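Local coordinates for phycocyanobilin lyase subunit alpha (Nostoc sp. PCC 7120, PDB 5N3U), which pairs with CpcF to form a lyase and is probably required for attaching the phycocyanobilin chromophore to the CpcA gene product, at residues Ala77-Gly82 against Arg105-Gln110; Lys88-Leu93 against Glu113-Lys118; Glu197-Val202 against Leu215-Ala220; Ala225-Ile230 against Met269-Ser274. All coordinates share one frame; numbering follows the deposited sequence.

Contact 1. Residues Ala77-Gly82 against Arg105-Gln110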
loop_
_atom_site.group_PDB
_atom_site.type_symbol
_atom_site.label_atom_id
_atom_site.label_comp_id
_atom_site.label_asym_id
_atom_site.label_seq_id
_atom_site.Cartn_x
_atom_site.Cartn_y
_atom_site.Cartn_z
ATOM N N ALA A 77 18.546 13.923 -0.765
ATOM C CA ALA A 77 19.705 13.473 -1.595
ATOM C C ALA A 77 20.597 12.543 -0.844
ATOM O O ALA A 77 21.024 11.502 -1.380
ATOM C CB ALA A 77 20.493 14.672 -2.127
ATOM N N ALA A 78 20.931 12.906 0.375
ATOM C CA ALA A 78 21.683 12.023 1.222
ATOM C C ALA A 78 21.044 10.642 1.409
ATOM O O ALA A 78 21.706 9.640 1.298
ATOM C CB ALA A 78 21.964 12.678 2.552
ATOM N N ARG A 79 19.752 10.615 1.659
ATOM C CA ARG A 79 18.995 9.364 1.875
ATOM C C ARG A 79 18.992 8.552 0.592
ATOM O O ARG A 79 19.280 7.364 0.592
ATOM C CB ARG A 79 17.546 9.653 2.220
ATOM C CG ARG A 79 17.251 10.324 3.514
ATOM C CD ARG A 79 15.748 10.754 3.765
ATOM N NE ARG A 79 15.667 11.528 5.034
ATOM C CZ ARG A 79 15.069 12.699 5.239
ATOM N NH1 ARG A 79 14.389 13.337 4.278
ATOM N NH2 ARG A 79 15.089 13.227 6.464
ATOM N N ALA A 80 18.748 9.206 -0.537
ATOM C CA ALA A 80 18.762 8.529 -1.824
ATOM C C ALA A 80 20.104 7.852 -2.134
ATOM O O ALA A 80 20.119 6.655 -2.574
ATOM C CB ALA A 80 18.409 9.513 -2.937
ATOM N N LEU A 81 21.210 8.526 -1.837
ATOM C CA LEU A 81 22.553 8.015 -2.185
ATOM C C LEU A 81 22.879 6.741 -1.495
ATOM O O LEU A 81 23.568 5.857 -2.051
ATOM C CB LEU A 81 23.620 9.032 -1.930
ATOM C CG LEU A 81 23.561 10.164 -2.910
ATOM C CD1 LEU A 81 24.389 11.289 -2.444
ATOM C CD2 LEU A 81 24.116 9.640 -4.217
ATOM N N GLY A 82 22.332 6.560 -0.297
ATOM C CA GLY A 82 22.614 5.331 0.363
ATOM C C GLY A 82 21.971 4.115 -0.314
ATOM O O GLY A 82 22.424 3.059 -0.126
ATOM N N ARG A 105 22.860 15.194 8.861
ATOM C CA ARG A 105 23.810 14.316 9.562
ATOM C C ARG A 105 23.247 12.926 9.704
ATOM O O ARG A 105 23.928 11.915 9.436
ATOM C CB ARG A 105 24.264 14.895 10.909
ATOM C CG ARG A 105 24.858 16.307 10.829
ATOM C CD ARG A 105 25.765 16.685 12.024
ATOM N NE ARG A 105 25.084 16.748 13.307
ATOM C CZ ARG A 105 24.249 17.701 13.674
ATOM N NH1 ARG A 105 23.967 18.703 12.831
ATOM N NH2 ARG A 105 23.676 17.645 14.857
ATOM N N GLU A 106 22.005 12.867 10.062
ATOM C CA GLU A 106 21.308 11.567 10.267
ATOM C C GLU A 106 21.200 10.793 8.968
ATOM O O GLU A 106 21.486 9.615 8.884
ATOM C CB GLU A 106 19.897 11.796 10.844
ATOM C CG GLU A 106 19.274 10.493 11.301
ATOM C CD GLU A 106 17.962 10.704 12.039
ATOM O OE1 GLU A 106 17.059 11.391 11.471
ATOM O OE2 GLU A 106 17.882 10.221 13.204
ATOM N N ALA A 107 20.723 11.468 7.933
ATOM C CA ALA A 107 20.587 10.853 6.640
ATOM C C ALA A 107 21.907 10.363 6.102
ATOM O O ALA A 107 21.976 9.272 5.572
ATOM C CB ALA A 107 19.994 11.867 5.655
ATOM N N ALA A 108 22.963 11.140 6.322
ATOM C CA ALA A 108 24.306 10.766 5.851
ATOM C C ALA A 108 24.859 9.576 6.572
ATOM O O ALA A 108 25.393 8.641 5.990
ATOM C CB ALA A 108 25.295 11.927 5.987
ATOM N N ALA A 109 24.710 9.571 7.866
ATOM C CA ALA A 109 25.135 8.421 8.646
ATOM C C ALA A 109 24.374 7.166 8.270
ATOM O O ALA A 109 24.995 6.109 8.192
ATOM C CB ALA A 109 24.977 8.713 10.120
ATOM N N GLN A 110 23.068 7.267 8.024
ATOM C CA GLN A 110 22.313 6.082 7.594
ATOM C C GLN A 110 22.816 5.585 6.225
ATOM O O GLN A 110 23.036 4.366 6.018
ATOM C CB GLN A 110 20.825 6.391 7.479
ATOM C CG GLN A 110 20.163 6.594 8.810
ATOM C CD GLN A 110 18.766 7.286 8.693
ATOM O OE1 GLN A 110 18.398 7.892 7.662
ATOM N NE2 GLN A 110 18.024 7.254 9.798
HETATM O O HOH W 1 17.177 12.434 8.312
HETATM O O HOH W 2 16.718 9.959 7.194
#

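Contact 2. Residues Lys88-Leu93 against Glu113-Lys118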
loop_
_atom_site.group_PDB
_atom_site.type_symbol
_atom_site.label_atom_id
_atom_site.label_comp_id
_atom_site.label_asym_id
_atom_site.label_seq_id
_atom_site.Cartn_x
_atom_site.Cartn_y
_atom_site.Cartn_z
ATOM N N LYS A 88 31.286 6.299 -4.805
ATOM C CA LYS A 88 31.620 7.664 -5.176
ATOM C C LYS A 88 31.016 8.712 -4.306
ATOM O O LYS A 88 31.525 9.844 -4.199
ATOM C CB LYS A 88 31.056 7.920 -6.592
ATOM C CG LYS A 88 31.521 9.211 -7.183
ATOM C CD LYS A 88 31.184 9.370 -8.675
ATOM C CE LYS A 88 31.698 10.778 -8.988
ATOM N NZ LYS A 88 31.384 11.284 -10.339
ATOM N N ALA A 89 29.836 8.372 -3.725
ATOM C CA ALA A 89 29.162 9.301 -2.805
ATOM C C ALA A 89 29.789 9.530 -1.450
ATOM O O ALA A 89 29.340 10.443 -0.675
ATOM C CB ALA A 89 27.724 8.804 -2.628
ATOM N N VAL A 90 30.754 8.675 -1.076
ATOM C CA VAL A 90 31.213 8.613 0.285
ATOM C C VAL A 90 31.781 9.912 0.756
ATOM O O VAL A 90 31.396 10.397 1.808
ATOM C CB VAL A 90 32.083 7.387 0.535
ATOM C CG1 VAL A 90 32.873 7.444 1.838
ATOM C CG2 VAL A 90 31.224 6.144 0.547
ATOM N N PRO A 91 32.668 10.571 -0.033
ATOM C CA PRO A 91 33.220 11.800 0.453
ATOM C C PRO A 91 32.197 12.929 0.704
ATOM O O PRO A 91 32.285 13.617 1.739
ATOM C CB PRO A 91 34.254 12.166 -0.628
ATOM C CG PRO A 91 34.640 10.866 -1.168
ATOM C CD PRO A 91 33.390 10.075 -1.203
ATOM N N GLY A 92 31.263 13.092 -0.198
ATOM C CA GLY A 92 30.198 14.063 -0.005
ATOM C C GLY A 92 29.329 13.744 1.198
ATOM O O GLY A 92 28.933 14.637 1.944
ATOM N N LEU A 93 29.050 12.453 1.410
ATOM C CA LEU A 93 28.287 12.038 2.585
ATOM C C LEU A 93 29.059 12.302 3.839
ATOM O O LEU A 93 28.509 12.775 4.846
ATOM C CB LEU A 93 27.830 10.565 2.505
ATOM C CG LEU A 93 26.806 10.296 1.454
ATOM C CD1 LEU A 93 26.725 8.803 1.201
ATOM C CD2 LEU A 93 25.440 10.989 1.763
ATOM N N GLU A 113 26.150 3.908 6.622
ATOM C CA GLU A 113 25.945 2.541 7.107
ATOM C C GLU A 113 25.568 1.562 5.923
ATOM O O GLU A 113 25.954 0.415 5.950
ATOM C CB GLU A 113 24.836 2.543 8.119
ATOM C CG GLU A 113 24.545 1.206 8.819
ATOM C CD GLU A 113 23.713 0.190 8.033
ATOM O OE1 GLU A 113 22.928 0.550 7.083
ATOM O OE2 GLU A 113 23.891 -1.025 8.366
ATOM N N MET A 114 24.774 2.002 4.967
ATOM C CA MET A 114 24.345 1.198 3.864
ATOM C C MET A 114 25.482 0.970 2.900
ATOM O O MET A 114 25.651 -0.145 2.385
ATOM C CB MET A 114 23.163 1.838 3.156
ATOM C CG MET A 114 21.916 1.890 3.998
ATOM S SD MET A 114 20.598 2.762 3.065
ATOM C CE MET A 114 20.202 1.495 1.983
ATOM N N LEU A 115 26.341 1.957 2.736
ATOM C CA LEU A 115 27.466 1.816 1.762
ATOM C C LEU A 115 28.633 1.022 2.306
ATOM O O LEU A 115 29.415 0.519 1.524
ATOM C CB LEU A 115 27.913 3.158 1.313
ATOM C CG LEU A 115 26.890 3.921 0.505
ATOM C CD1 LEU A 115 27.178 5.367 0.254
ATOM C CD2 LEU A 115 26.656 3.239 -0.809
ATOM N N LYS A 116 28.769 0.903 3.632
ATOM C CA LYS A 116 29.762 0.043 4.281
ATOM C C LYS A 116 31.199 0.473 4.037
ATOM O O LYS A 116 32.069 -0.334 4.154
ATOM C CB LYS A 116 29.720 -1.459 3.874
ATOM C CG LYS A 116 28.448 -2.169 3.756
ATOM C CD LYS A 116 27.756 -2.404 5.019
ATOM C CE LYS A 116 26.387 -3.051 4.712
ATOM N NZ LYS A 116 25.355 -2.382 5.593
ATOM N N ASP A 117 31.450 1.715 3.725
ATOM C CA ASP A 117 32.814 2.203 3.400
ATOM C C ASP A 117 33.554 2.708 4.654
ATOM O O ASP A 117 33.158 3.662 5.333
ATOM C CB ASP A 117 32.692 3.336 2.406
ATOM C CG ASP A 117 33.991 3.691 1.736
ATOM O OD1 ASP A 117 35.030 3.609 2.395
ATOM O OD2 ASP A 117 33.945 4.127 0.565
ATOM N N LYS A 118 34.689 2.087 4.917
ATOM C CA LYS A 118 35.433 2.350 6.112
ATOM C C LYS A 118 36.078 3.734 6.132
ATOM O O LYS A 118 36.509 4.185 7.198
ATOM C CB LYS A 118 36.541 1.312 6.282
ATOM C CG LYS A 118 36.882 1.117 7.743
ATOM C CD LYS A 118 37.919 0.007 7.895
ATOM C CE LYS A 118 38.853 0.238 9.087
ATOM N NZ LYS A 118 39.150 -1.075 9.744
#

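Contact 3. Residues Glu197-Val202 against Leu215-Ala220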
loop_
_atom_site.group_PDB
_atom_site.type_symbol
_atom_site.label_atom_id
_atom_site.label_comp_id
_atom_site.label_asym_id
_atom_site.label_seq_id
_atom_site.Cartn_x
_atom_site.Cartn_y
_atom_site.Cartn_z
ATOM N N GLU A 197 22.530 -11.464 22.222
ATOM C CA GLU A 197 21.436 -11.758 23.136
ATOM C C GLU A 197 20.680 -10.567 23.587
ATOM O O GLU A 197 19.470 -10.610 23.857
ATOM C CB GLU A 197 21.952 -12.549 24.368
ATOM C CG GLU A 197 22.418 -13.974 24.080
ATOM C CD GLU A 197 21.298 -14.808 23.548
ATOM O OE1 GLU A 197 20.239 -14.746 24.150
ATOM O OE2 GLU A 197 21.469 -15.472 22.517
ATOM N N LEU A 198 21.335 -9.443 23.735
ATOM C CA LEU A 198 20.560 -8.252 24.095
ATOM C C LEU A 198 19.534 -7.914 22.982
ATOM O O LEU A 198 18.439 -7.447 23.269
ATOM C CB LEU A 198 21.469 -7.053 24.171
ATOM C CG LEU A 198 22.344 -6.949 25.380
ATOM C CD1 LEU A 198 23.456 -5.989 25.066
ATOM C CD2 LEU A 198 21.461 -6.487 26.549
ATOM N N LEU A 199 19.925 -8.107 21.725
ATOM C CA LEU A 199 18.956 -7.893 20.582
ATOM C C LEU A 199 17.809 -8.870 20.652
ATOM O O LEU A 199 16.627 -8.491 20.580
ATOM C CB LEU A 199 19.678 -7.980 19.245
ATOM C CG LEU A 199 20.736 -6.871 19.125
ATOM C CD1 LEU A 199 21.660 -7.047 17.930
ATOM C CD2 LEU A 199 19.997 -5.580 19.087
ATOM N N VAL A 200 18.130 -10.109 20.935
ATOM C CA VAL A 200 17.027 -11.097 21.190
ATOM C C VAL A 200 16.068 -10.666 22.242
ATOM O O VAL A 200 14.854 -10.692 22.061
ATOM C CB VAL A 200 17.595 -12.475 21.533
ATOM C CG1 VAL A 200 16.464 -13.413 21.969
ATOM C CG2 VAL A 200 18.333 -13.027 20.331
ATOM N N LYS A 201 16.587 -10.162 23.362
ATOM C CA LYS A 201 15.709 -9.684 24.418
ATOM C C LYS A 201 14.785 -8.492 24.028
ATOM O O LYS A 201 13.658 -8.423 24.427
ATOM C CB LYS A 201 16.562 -9.308 25.636
ATOM C CG LYS A 201 15.740 -9.033 26.890
ATOM C CD LYS A 201 16.508 -8.176 27.917
ATOM C CE LYS A 201 15.986 -8.351 29.355
ATOM N NZ LYS A 201 14.708 -7.620 29.572
ATOM N N VAL A 202 15.258 -7.587 23.193
ATOM C CA VAL A 202 14.434 -6.501 22.635
ATOM C C VAL A 202 13.235 -7.097 21.845
ATOM O O VAL A 202 12.115 -6.574 21.935
ATOM C CB VAL A 202 15.282 -5.616 21.722
ATOM C CG1 VAL A 202 14.448 -4.601 20.913
ATOM C CG2 VAL A 202 16.345 -4.882 22.524
ATOM N N LEU A 215 14.994 -6.981 14.692
ATOM C CA LEU A 215 14.993 -7.858 13.553
ATOM C C LEU A 215 15.965 -7.466 12.500
ATOM O O LEU A 215 16.754 -8.312 12.010
ATOM C CB LEU A 215 13.579 -8.038 12.982
ATOM C CG LEU A 215 12.715 -8.848 13.862
ATOM C CD1 LEU A 215 11.202 -8.727 13.567
ATOM C CD2 LEU A 215 13.192 -10.299 13.841
ATOM N N GLY A 216 15.950 -6.212 12.067
ATOM C CA GLY A 216 16.891 -5.782 11.101
ATOM C C GLY A 216 18.340 -5.944 11.542
ATOM O O GLY A 216 19.233 -6.315 10.779
ATOM N N ASP A 217 18.588 -5.671 12.814
ATOM C CA ASP A 217 19.946 -5.779 13.380
ATOM C C ASP A 217 20.413 -7.262 13.416
ATOM O O ASP A 217 21.537 -7.567 13.053
ATOM C CB ASP A 217 19.985 -5.186 14.831
ATOM C CG ASP A 217 19.832 -3.674 14.882
ATOM O OD1 ASP A 217 19.901 -2.988 13.811
ATOM O OD2 ASP A 217 19.611 -3.146 15.995
ATOM N N LEU A 218 19.527 -8.143 13.829
ATOM C CA LEU A 218 19.857 -9.567 13.886
ATOM C C LEU A 218 20.136 -10.123 12.535
ATOM O O LEU A 218 21.109 -10.882 12.349
ATOM C CB LEU A 218 18.772 -10.360 14.555
ATOM C CG LEU A 218 18.733 -10.131 16.041
ATOM C CD1 LEU A 218 17.393 -10.497 16.626
ATOM C CD2 LEU A 218 19.860 -10.909 16.679
ATOM N N GLY A 219 19.364 -9.675 11.543
ATOM C CA GLY A 219 19.730 -9.944 10.146
ATOM C C GLY A 219 21.061 -9.439 9.681
ATOM O O GLY A 219 21.854 -10.190 9.127
ATOM N N ALA A 220 21.358 -8.189 10.002
ATOM C CA ALA A 220 22.643 -7.565 9.648
ATOM C C ALA A 220 23.842 -8.244 10.256
ATOM O O ALA A 220 24.893 -8.330 9.662
ATOM C CB ALA A 220 22.633 -6.109 10.101
#

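Contact 4. Residues Ala225-Ile230 against Met269-Ser274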
loop_
_atom_site.group_PDB
_atom_site.type_symbol
_atom_site.label_atom_id
_atom_site.label_comp_id
_atom_site.label_asym_id
_atom_site.label_seq_id
_atom_site.Cartn_x
_atom_site.Cartn_y
_atom_site.Cartn_z
ATOM N N ALA A 225 21.834 -18.182 16.567
ATOM C CA ALA A 225 21.054 -18.547 17.696
ATOM C C ALA A 225 19.788 -17.845 17.870
ATOM O O ALA A 225 18.937 -18.293 18.621
ATOM C CB ALA A 225 21.928 -18.437 19.011
ATOM N N ALA A 226 19.572 -16.707 17.208
ATOM C CA ALA A 226 18.278 -16.029 17.332
ATOM C C ALA A 226 17.171 -16.567 16.397
ATOM O O ALA A 226 16.052 -16.048 16.392
ATOM C CB ALA A 226 18.477 -14.535 17.047
ATOM N N ALA A 227 17.475 -17.548 15.570
ATOM C CA ALA A 227 16.479 -17.991 14.513
ATOM C C ALA A 227 15.052 -18.256 14.997
ATOM O O ALA A 227 14.102 -17.686 14.466
ATOM C CB ALA A 227 17.024 -19.171 13.793
ATOM N N GLU A 228 14.862 -19.082 16.033
ATOM C CA GLU A 228 13.492 -19.368 16.477
ATOM C C GLU A 228 12.873 -18.211 17.200
ATOM O O GLU A 228 11.652 -18.002 17.129
ATOM C CB GLU A 228 13.404 -20.675 17.356
ATOM C CG GLU A 228 13.750 -21.917 16.541
ATOM C CD GLU A 228 15.245 -22.043 16.214
ATOM O OE1 GLU A 228 16.115 -21.484 16.943
ATOM O OE2 GLU A 228 15.617 -22.714 15.224
ATOM N N ALA A 229 13.679 -17.413 17.905
ATOM C CA ALA A 229 13.141 -16.244 18.485
ATOM C C ALA A 229 12.663 -15.280 17.348
ATOM O O ALA A 229 11.676 -14.626 17.501
ATOM C CB ALA A 229 14.158 -15.531 19.343
ATOM N N ILE A 230 13.391 -15.205 16.253
ATOM C CA ILE A 230 12.968 -14.310 15.136
ATOM C C ILE A 230 11.629 -14.811 14.600
ATOM O O ILE A 230 10.644 -14.067 14.510
ATOM C CB ILE A 230 14.032 -14.323 14.046
ATOM C CG1 ILE A 230 15.202 -13.489 14.544
ATOM C CG2 ILE A 230 13.495 -13.823 12.671
ATOM C CD1 ILE A 230 16.470 -13.783 13.780
ATOM N N MET A 269 16.026 -21.966 6.476
ATOM C CA MET A 269 15.097 -21.996 5.321
ATOM C C MET A 269 13.770 -22.546 5.687
ATOM O O MET A 269 12.749 -22.037 5.253
ATOM C CB MET A 269 15.697 -22.724 4.145
ATOM C CG MET A 269 16.753 -21.938 3.509
ATOM S SD MET A 269 17.520 -22.386 1.961
ATOM C CE MET A 269 18.523 -23.786 2.505
ATOM N N ASN A 270 13.752 -23.550 6.555
ATOM C CA ASN A 270 12.524 -24.131 6.999
ATOM C C ASN A 270 11.710 -23.154 7.800
ATOM O O ASN A 270 10.444 -23.154 7.777
ATOM C CB ASN A 270 12.767 -25.411 7.844
ATOM C CG ASN A 270 13.332 -26.599 7.005
ATOM O OD1 ASN A 270 13.160 -26.674 5.813
ATOM N ND2 ASN A 270 13.985 -27.540 7.667
ATOM N N LEU A 271 12.402 -22.315 8.577
ATOM C CA LEU A 271 11.663 -21.290 9.315
ATOM C C LEU A 271 11.102 -20.214 8.289
ATOM O O LEU A 271 10.004 -19.755 8.447
ATOM C CB LEU A 271 12.553 -20.611 10.331
ATOM C CG LEU A 271 12.992 -21.522 11.474
ATOM C CD1 LEU A 271 14.164 -20.877 12.217
ATOM C CD2 LEU A 271 11.806 -21.807 12.378
ATOM N N MET A 272 11.893 -19.899 7.310
ATOM C CA MET A 272 11.498 -18.860 6.334
ATOM C C MET A 272 10.255 -19.341 5.593
ATOM O O MET A 272 9.226 -18.641 5.554
ATOM C CB MET A 272 12.632 -18.564 5.361
ATOM C CG MET A 272 13.839 -17.864 6.005
ATOM S SD MET A 272 15.218 -17.612 4.964
ATOM C CE MET A 272 14.586 -16.262 3.972
ATOM N N ASP A 273 10.306 -20.619 5.164
ATOM C CA ASP A 273 9.145 -21.294 4.518
ATOM C C ASP A 273 7.878 -21.136 5.315
ATOM O O ASP A 273 6.803 -20.947 4.715
ATOM C CB ASP A 273 9.383 -22.779 4.177
ATOM C CG ASP A 273 10.428 -22.991 3.076
ATOM O OD1 ASP A 273 11.174 -22.083 2.603
ATOM O OD2 ASP A 273 10.513 -24.143 2.578
ATOM N N SER A 274 7.938 -21.199 6.644
ATOM C CA SER A 274 6.728 -21.134 7.425
ATOM C C SER A 274 6.149 -19.717 7.576
ATOM O O SER A 274 5.111 -19.572 8.101
ATOM C CB SER A 274 6.989 -21.707 8.835
ATOM O OG SER A 274 7.898 -20.906 9.593
#

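Contact 1. Residues Ala77-Gly82 against Arg105-Gln110
Arg79 lies along Ala107 at the start of its side chain and reaches helix 102-115 through water at the end. Its CB leads to CG, which rests on Ala107 CB at 3.8 Å. CG is anti to the carbonyl carbon (chi1 -67°), and from there the chain runs extended to NE. NE donates to a water at 2.9 Å. This water lies in the guanidinium plane, at its edge, and donates in turn to Gln110 OE1, 2.7 Å from the water oxygen. NH2 donates to a second water, also at 2.9 Å, whose onward bond to Glu106 OE1 is weak. NH1 is bound within its own helix by Asn76 OD1. The three nitrogens thus have three different polar partners, which probably help to fix the rotation of the guanidinium. Beside the arginine the helices touch directly. Ala78 CB meets Ala107 CB at 3.8 Å. The small methyls let the axes of the segments come within 8.0 Å, at an angle of only 6°. No direct hydrogen bond joins the two segments, but Ala78 O accepts one from Ser111 OG, one residue further along the second helix. Leu93 of helix 90-96 packs against Ala78. Close, nearly parallel stacking of alternate helices, with helix 90-96 between them in the chain, is typical of the alpha solenoid built by HEAT repeats, and both segments lie in such a region.

Contact 2. Residues Lys88-Leu93 against Glu113-Lys118
Leu93 and Leu115 provide the closest apolar contact, with CD1 of Leu93 3.6 Å from CD1 of Leu115. The two side chains cross at about a right angle and meet through these methyls. Val90 adds to the same patch from one turn earlier in its helix, its CG2 4.1 Å from Leu115 CD1. A second kind of contact sets an apolar group against a carboxylate. Asp117 OD2 lies against both methyls of Val90, 3.4 Å from CG2 and 3.7 Å from CG1. Asp117 has CG anti to the backbone N (chi1 -166°), which carries the carboxylate across to the valine. Its other oxygen, OD1, accepts a hydrogen bond from Thr119 N, and this helps to hold the acid in place. No hydrogen bond crosses between the segments. Polar bonds are found instead at the end of helix 102-115. There Lys116 leaves the helical path with positive phi, and its NZ donates to Glu113 O at 2.9 Å, tilted from the carbonyl plane. The same NZ forms a salt bridge with Glu113 OE2, which also pairs with Arg184. In the fold, the start of helix 90-96 packs on the last turn of helix 102-115 and on the loop that follows it. Helix 72-83 touches Leu93 through Ala78, and helix 148-157 packs on Glu113.

Contact 3. Residues Glu197-Val202 against Leu215-Ala220
The carboxylate of Asp217 is the flat group here, and Leu199 touches it at one oxygen, with CD2 4.0 Å from OD2. The other methyl of the leucine, CD1, lies 4.0 Å from Asp217 CB. The fork of Leu199 therefore spans the acid from its stem to its oxygen, and the two side chains cross at about a right angle. The polar work of the carboxylate is done by OD1, which forms a salt bridge with Arg184 NE of helix 176-190. Glu153 OE2 comes close to the same oxygen, and the arginine probably offsets the like charges. The segments belong to two successive helices, 193-203 and 208-221, within a region of HEAT repeats. They run roughly antiparallel, at 151° with axes 9.7 Å apart, as expected of a helical hairpin in such a solenoid. Leu218 reaches into the gap between them, beside Leu199. Its CB does not point straight at the other helix, but the branched end turns that way. CD2 reaches Leu199 CB at 3.9 Å, and CG is 4.0 Å from the same atom. CG is anti to the carbonyl carbon (chi1 -73°), which helps to aim the fork at helix 193-203. Val200 makes a looser contact, its CG2 4.5 Å from Leu218 CD2. Beyond this pair of helices, Leu218 packs on Tyr223 and Ala226, and Leu199 packs on Cys180.

Contact 4. Residues Ala225-Ile230 against Met269-Ser274
Leu271 enters this contact with one methyl, CD1, which touches both Ala227 and Glu228. The site lies in the last helices of an all-helical, solenoid-like chain, where helix 227-232 meets helix 263-273. CD1 is 3.7 Å from Ala227 CB and 3.8 Å from Glu228 OE2. The leucine reaches that far because CD1 continues the side chain outward, anti to CA (chi2 165°). Ala227 sits in the first turn of its helix, just after a short 3-10 segment, and its CB points toward the leucine. Glu228 gets there differently. Its CB does not aim at the other helix, but the chain bends at chi2 (73°) and brings the carboxylate round to Leu271. The two side chains then lie at about a right angle. OE2 also forms a salt bridge with Arg267 NE, one turn before Leu271 on the same helix. The acid is thus held by charge while the methyl rests against its oxygen. No hydrogen bond links the two segments directly. Helix 237-250 touches both segments, with Leu247 on Ala227 and Leu244 on Met272. Asp273 belongs to the interface with the beta subunit of the lyase, where its OD2 forms a salt bridge with Arg193 of that chain. At the end of the same helix, Leu271 O accepts a hydrogen bond from Ser274 OG at 2.7 Å, with a C=O...donor angle of 128°.

How the contacts relate
The contacts form two touching pairs in an all-helical chain. Contacts 1 and 2 have centres about 9 Å apart and share helix 102-115. Their segments alternate along the chain, and Leu93 and Ala89 of contact 2 pack on residues of contact 1. Contacts 3 and 4 follow in series, with centres about 13 Å apart. Ala226 of contact 4 packs on Val200 and Leu218 of contact 3. Contacts 2 and 3 do not touch, yet Arg184 forms salt bridges with Glu113 and Asp217. Contacts 1 and 2 lie in one HEAT-repeat region and contact 3 in another. Residues 269-274 of contact 4 touch the beta subunit, so the series leads from the middle of the chain to the interface of the lyase.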